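Local coordinates for protein putative HTH-type transcriptional regulator PF0864 (Pyrococcus furiosus, PDB 2IA0) that probably binds DNA in a sequence-specific way as an AsnC-family transcriptional regulator, with a winged helix-turn-helix domain joined to a dimeric alpha+beta barrel domain, at residues L93-S101 against V113-I121. Sequence-based numbering, arbitrary orientation.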
ATOM      1  N   LEU A  93     -19.039  13.433  16.025  1.00 11.22           N
ATOM      2  CA  LEU A  93     -18.669  12.273  15.218  1.00 11.99           C
ATOM      3  C   LEU A  93     -17.299  12.463  14.524  1.00 12.71           C
ATOM      4  O   LEU A  93     -16.415  11.622  14.638  1.00 12.49           O
ATOM      5  CB  LEU A  93     -19.782  11.929  14.203  1.00 11.64           C
ATOM      6  CG  LEU A  93     -19.600  10.747  13.234  1.00 10.81           C
ATOM      7  CD1 LEU A  93     -19.273   9.422  13.948  1.00  8.69           C
ATOM      8  CD2 LEU A  93     -20.847  10.610  12.425  1.00  8.71           C
ATOM      9  N   GLU A  94     -17.132  13.582  13.825  1.00 13.71           N
ATOM     10  CA  GLU A  94     -15.861  13.922  13.189  1.00 14.49           C
ATOM     11  C   GLU A  94     -14.701  13.834  14.184  1.00 14.09           C
ATOM     12  O   GLU A  94     -13.664  13.253  13.864  1.00 15.61           O
ATOM     13  CB  GLU A  94     -15.943  15.310  12.540  1.00 14.66           C
ATOM     14  CG  GLU A  94     -14.665  15.794  11.867  1.00 20.00           C
ATOM     15  CD  GLU A  94     -14.448  17.308  12.067  1.00 27.88           C
ATOM     16  OE1 GLU A  94     -15.347  18.106  11.677  1.00 30.64           O
ATOM     17  OE2 GLU A  94     -13.385  17.699  12.623  1.00 29.60           O
ATOM     18  N   ARG A  95     -14.886  14.376  15.392  1.00 13.12           N
ATOM     19  CA  ARG A  95     -13.815  14.410  16.402  1.00 11.62           C
ATOM     20  C   ARG A  95     -13.519  13.066  17.056  1.00 11.69           C
ATOM     21  O   ARG A  95     -12.376  12.809  17.461  1.00 12.28           O
ATOM     22  CB  ARG A  95     -14.125  15.438  17.490  1.00 11.00           C
ATOM     23  CG  ARG A  95     -13.583  16.819  17.235  1.00  7.96           C
ATOM     24  CD  ARG A  95     -14.050  17.743  18.344  1.00  9.06           C
ATOM     25  NE  ARG A  95     -14.971  18.702  17.782  1.00  9.61           N
ATOM     26  CZ  ARG A  95     -16.059  19.184  18.354  1.00  8.14           C
ATOM     27  NH1 ARG A  95     -16.440  18.810  19.562  1.00  8.60           N
ATOM     28  NH2 ARG A  95     -16.777  20.058  17.671  1.00  9.45           N
ATOM     29  N   TYR A  96     -14.558  12.244  17.177  1.00 11.56           N
ATOM     30  CA  TYR A  96     -14.478  10.908  17.754  1.00 12.42           C
ATOM     31  C   TYR A  96     -13.716   9.952  16.844  1.00 12.37           C
ATOM     32  O   TYR A  96     -12.843   9.233  17.295  1.00 12.62           O
ATOM     33  CB  TYR A  96     -15.876  10.352  18.050  1.00 12.63           C
ATOM     34  CG  TYR A  96     -15.829   9.083  18.871  1.00 14.85           C
ATOM     35  CD1 TYR A  96     -15.251   9.087  20.140  1.00 16.26           C
ATOM     36  CD2 TYR A  96     -16.350   7.875  18.381  1.00 17.14           C
ATOM     37  CE1 TYR A  96     -15.188   7.937  20.904  1.00 17.64           C
ATOM     38  CE2 TYR A  96     -16.296   6.695  19.158  1.00 16.70           C
ATOM     39  CZ  TYR A  96     -15.710   6.749  20.409  1.00 17.28           C
ATOM     40  OH  TYR A  96     -15.623   5.638  21.187  1.00 18.57           O
ATOM     41  N   ILE A  97     -14.038   9.982  15.556  1.00 12.25           N
ATOM     42  CA  ILE A  97     -13.286   9.257  14.555  1.00 12.70           C
ATOM     43  C   ILE A  97     -11.805   9.651  14.495  1.00 12.98           C
ATOM     44  O   ILE A  97     -10.952   8.757  14.351  1.00 11.95           O
ATOM     45  CB  ILE A  97     -13.972   9.367  13.163  1.00 13.32           C
ATOM     46  CG1 ILE A  97     -15.231   8.503  13.147  1.00 14.56           C
ATOM     47  CG2 ILE A  97     -13.031   8.970  12.027  1.00 11.86           C
ATOM     48  CD1 ILE A  97     -16.174   8.873  12.058  1.00 18.18           C
ATOM     49  N   SER A  98     -11.503  10.967  14.580  1.00 13.25           N
ATOM     50  CA  SER A  98     -10.099  11.449  14.687  1.00 13.67           C
ATOM     51  C   SER A  98      -9.371  10.822  15.862  1.00 14.14           C
ATOM     52  O   SER A  98      -8.242  10.373  15.719  1.00 14.66           O
ATOM     53  CB  SER A  98     -10.008  12.974  14.804  1.00 13.93           C
ATOM     54  OG  SER A  98     -10.390  13.617  13.594  1.00 13.31           O
ATOM     55  N   TYR A  99     -10.037  10.773  17.015  1.00 14.94           N
ATOM     56  CA  TYR A  99      -9.501  10.141  18.221  1.00 14.99           C
ATOM     57  C   TYR A  99      -9.195   8.656  18.025  1.00 15.92           C
ATOM     58  O   TYR A  99      -8.133   8.183  18.406  1.00 16.32           O
ATOM     59  CB  TYR A  99     -10.479  10.348  19.387  1.00 14.92           C
ATOM     60  CG  TYR A  99     -10.246   9.479  20.593  1.00 13.83           C
ATOM     61  CD1 TYR A  99      -9.023   9.479  21.251  1.00 14.94           C
ATOM     62  CD2 TYR A  99     -11.262   8.670  21.096  1.00 15.87           C
ATOM     63  CE1 TYR A  99      -8.801   8.684  22.378  1.00 15.66           C
ATOM     64  CE2 TYR A  99     -11.053   7.860  22.228  1.00 16.96           C
ATOM     65  CZ  TYR A  99      -9.817   7.877  22.863  1.00 18.00           C
ATOM     66  OH  TYR A  99      -9.589   7.096  23.994  1.00 21.43           O
ATOM     67  N   ILE A 100     -10.137   7.908  17.463  1.00 16.84           N
ATOM     68  CA  ILE A 100      -9.909   6.500  17.207  1.00 17.72           C
ATOM     69  C   ILE A 100      -8.841   6.294  16.124  1.00 18.00           C
ATOM     70  O   ILE A 100      -7.997   5.423  16.264  1.00 18.47           O
ATOM     71  CB  ILE A 100     -11.204   5.773  16.833  1.00 18.23           C
ATOM     72  CG1 ILE A 100     -12.255   5.968  17.933  1.00 18.97           C
ATOM     73  CG2 ILE A 100     -10.928   4.283  16.614  1.00 18.65           C
ATOM     74  CD1 ILE A 100     -13.639   5.764  17.419  1.00 19.89           C
ATOM     75  N   SER A 101      -8.886   7.087  15.056  1.00 18.06           N
ATOM     76  CA  SER A 101      -7.821   7.092  14.056  1.00 18.94           C
ATOM     77  C   SER A 101      -6.396   7.246  14.641  1.00 19.12           C
ATOM     78  O   SER A 101      -5.536   6.408  14.374  1.00 18.10           O
ATOM     79  CB  SER A 101      -8.093   8.172  13.015  1.00 18.81           C
ATOM     80  OG  SER A 101      -9.206   7.795  12.216  1.00 20.62           O
ATOM     81  N   VAL A 113      -4.554   3.213   8.124  1.00 12.10           N
ATOM     82  CA  VAL A 113      -5.798   3.725   8.736  1.00 11.24           C
ATOM     83  C   VAL A 113      -6.453   4.730   7.790  1.00 11.27           C
ATOM     84  O   VAL A 113      -5.782   5.624   7.249  1.00 11.69           O
ATOM     85  CB  VAL A 113      -5.569   4.349  10.159  1.00 11.56           C
ATOM     86  CG1 VAL A 113      -6.879   4.885  10.756  1.00  9.59           C
ATOM     87  CG2 VAL A 113      -4.907   3.311  11.140  1.00 10.29           C
ATOM     88  N   ALA A 114      -7.751   4.547   7.545  1.00 10.37           N
ATOM     89  CA  ALA A 114      -8.513   5.455   6.683  1.00 10.06           C
ATOM     90  C   ALA A 114      -9.932   5.617   7.175  1.00 10.11           C
ATOM     91  O   ALA A 114     -10.461   4.771   7.904  1.00 10.53           O
ATOM     92  CB  ALA A 114      -8.492   5.002   5.227  1.00  9.52           C
ATOM     93  N   LYS A 115     -10.526   6.738   6.806  1.00 10.38           N
ATOM     94  CA  LYS A 115     -11.881   7.062   7.186  1.00 11.44           C
ATOM     95  C   LYS A 115     -12.756   6.870   5.938  1.00 11.41           C
ATOM     96  O   LYS A 115     -12.390   7.306   4.844  1.00 11.16           O
ATOM     97  CB  LYS A 115     -11.917   8.507   7.724  1.00 12.27           C
ATOM     98  CG  LYS A 115     -13.286   9.034   8.144  1.00 13.56           C
ATOM     99  CD  LYS A 115     -13.224  10.526   8.362  1.00 14.77           C
ATOM    100  CE  LYS A 115     -14.629  11.054   8.561  1.00 16.61           C
ATOM    101  NZ  LYS A 115     -14.641  12.465   9.016  1.00 21.04           N
ATOM    102  N   SER A 116     -13.887   6.180   6.105  1.00 11.61           N
ATOM    103  CA  SER A 116     -14.859   5.998   5.023  1.00 10.92           C
ATOM    104  C   SER A 116     -16.186   6.631   5.411  1.00 10.94           C
ATOM    105  O   SER A 116     -16.799   6.265   6.420  1.00 10.41           O
ATOM    106  CB  SER A 116     -15.058   4.515   4.668  1.00 11.23           C
ATOM    107  OG  SER A 116     -16.094   4.374   3.700  1.00 10.35           O
ATOM    108  N   GLY A 117     -16.614   7.589   4.599  1.00 11.47           N
ATOM    109  CA  GLY A 117     -17.809   8.370   4.870  1.00 12.56           C
ATOM    110  C   GLY A 117     -17.659   9.160   6.158  1.00 13.52           C
ATOM    111  O   GLY A 117     -16.549   9.551   6.547  1.00 12.49           O
ATOM    112  N   GLU A 118     -18.778   9.397   6.822  1.00 14.68           N
ATOM    113  CA  GLU A 118     -18.745  10.151   8.054  1.00 16.09           C
ATOM    114  C   GLU A 118     -18.504   9.254   9.252  1.00 15.58           C
ATOM    115  O   GLU A 118     -18.111   9.767  10.297  1.00 15.69           O
ATOM    116  CB  GLU A 118     -20.058  10.931   8.249  1.00 17.18           C
ATOM    117  CG  GLU A 118     -20.269  12.090   7.248  1.00 22.27           C
ATOM    118  CD  GLU A 118     -21.628  12.770   7.416  1.00 28.95           C
ATOM    119  OE1 GLU A 118     -22.409  12.335   8.310  1.00 32.16           O
ATOM    120  OE2 GLU A 118     -21.932  13.733   6.650  1.00 30.32           O
ATOM    121  N   ASP A 119     -18.732   7.938   9.107  1.00 14.64           N
ATOM    122  CA  ASP A 119     -18.886   7.048  10.271  1.00 14.21           C
ATOM    123  C   ASP A 119     -18.010   5.800  10.404  1.00 13.37           C
ATOM    124  O   ASP A 119     -18.076   5.140  11.446  1.00 10.94           O
ATOM    125  CB  ASP A 119     -20.374   6.685  10.542  1.00 14.72           C
ATOM    126  CG  ASP A 119     -21.155   6.216   9.273  1.00 17.13           C
ATOM    127  OD1 ASP A 119     -22.404   6.292   9.315  1.00 19.96           O
ATOM    128  OD2 ASP A 119     -20.570   5.785   8.246  1.00 17.08           O
ATOM    129  N   LYS A 120     -17.186   5.492   9.386  1.00 13.77           N
ATOM    130  CA  LYS A 120     -16.341   4.258   9.395  1.00 14.05           C
ATOM    131  C   LYS A 120     -14.819   4.451   9.425  1.00 14.35           C
ATOM    132  O   LYS A 120     -14.285   5.413   8.884  1.00 14.59           O
ATOM    133  CB  LYS A 120     -16.697   3.342   8.221  1.00 13.75           C
ATOM    134  CG  LYS A 120     -18.167   3.091   8.084  1.00 14.39           C
ATOM    135  CD  LYS A 120     -18.477   1.913   7.185  1.00 17.24           C
ATOM    136  CE  LYS A 120     -19.954   1.951   6.816  1.00 17.54           C
ATOM    137  NZ  LYS A 120     -20.286   3.378   6.526  1.00 17.58           N
ATOM    138  N   ILE A 121     -14.126   3.507  10.054  1.00 14.82           N
ATOM    139  CA  ILE A 121     -12.658   3.490  10.058  1.00 14.66           C
ATOM    140  C   ILE A 121     -12.237   2.170   9.478  1.00 14.46           C
ATOM    141  O   ILE A 121     -12.758   1.130   9.855  1.00 14.22           O
ATOM    142  CB  ILE A 121     -12.030   3.642  11.453  1.00 14.67           C
ATOM    143  CG1 ILE A 121     -12.446   4.955  12.094  1.00 14.79           C
ATOM    144  CG2 ILE A 121     -10.495   3.587  11.406  1.00 14.48           C
ATOM    145  CD1 ILE A 121     -13.241   4.732  13.367  1.00 17.14           C
TER
HETATM  146  O   HOH W   1     -12.816  12.581  11.191  1.00 21.84           O
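Ile97 lays its CG2 methyl across the aliphatic stem of Lys115, 3.9 Å from CG, the two side chains crossing at about a right angle. The same methyl comes to 4.1 Å from Ile121 CG1. A turn further along the helix, Ile100 CG2 meets Ile121 CD1 at 4.0 Å, again crosswise, and Ser101 CB and OG rest against Val113 CG1. Ser101 OG also donates to Ile97 O at 2.9 Å, from above the carbonyl plane. At the other end, a chi1 of 179°, with CG anti to the backbone N, points the isobutyl group of Leu93 at the hairpin turn, where CG lies 3.4 Å from Glu118 O. Leu93 CD2 reaches Asp119 CB at 4.4 Å, and the side chain also touches Val84 of strand 76-84. An alanine here would probably leave the Glu118 carbonyl without its apolar cover and a gap between the turn and Val84. Lys115 runs fully extended up the helix flank until NZ gives a hydrogen bond, 2.8 Å, to a water that in turn donates to Glu94 O. Helix 93-101 runs nearly antiparallel to strand 113-116 (161°), on the alpha+beta barrel sheet that continues into the second subunit through a ladder at Val113-Lys115. No direct hydrogen bond joins the two segments: apolar contact holds the middle, and the lysine's charged end reaches the helix backbone through water.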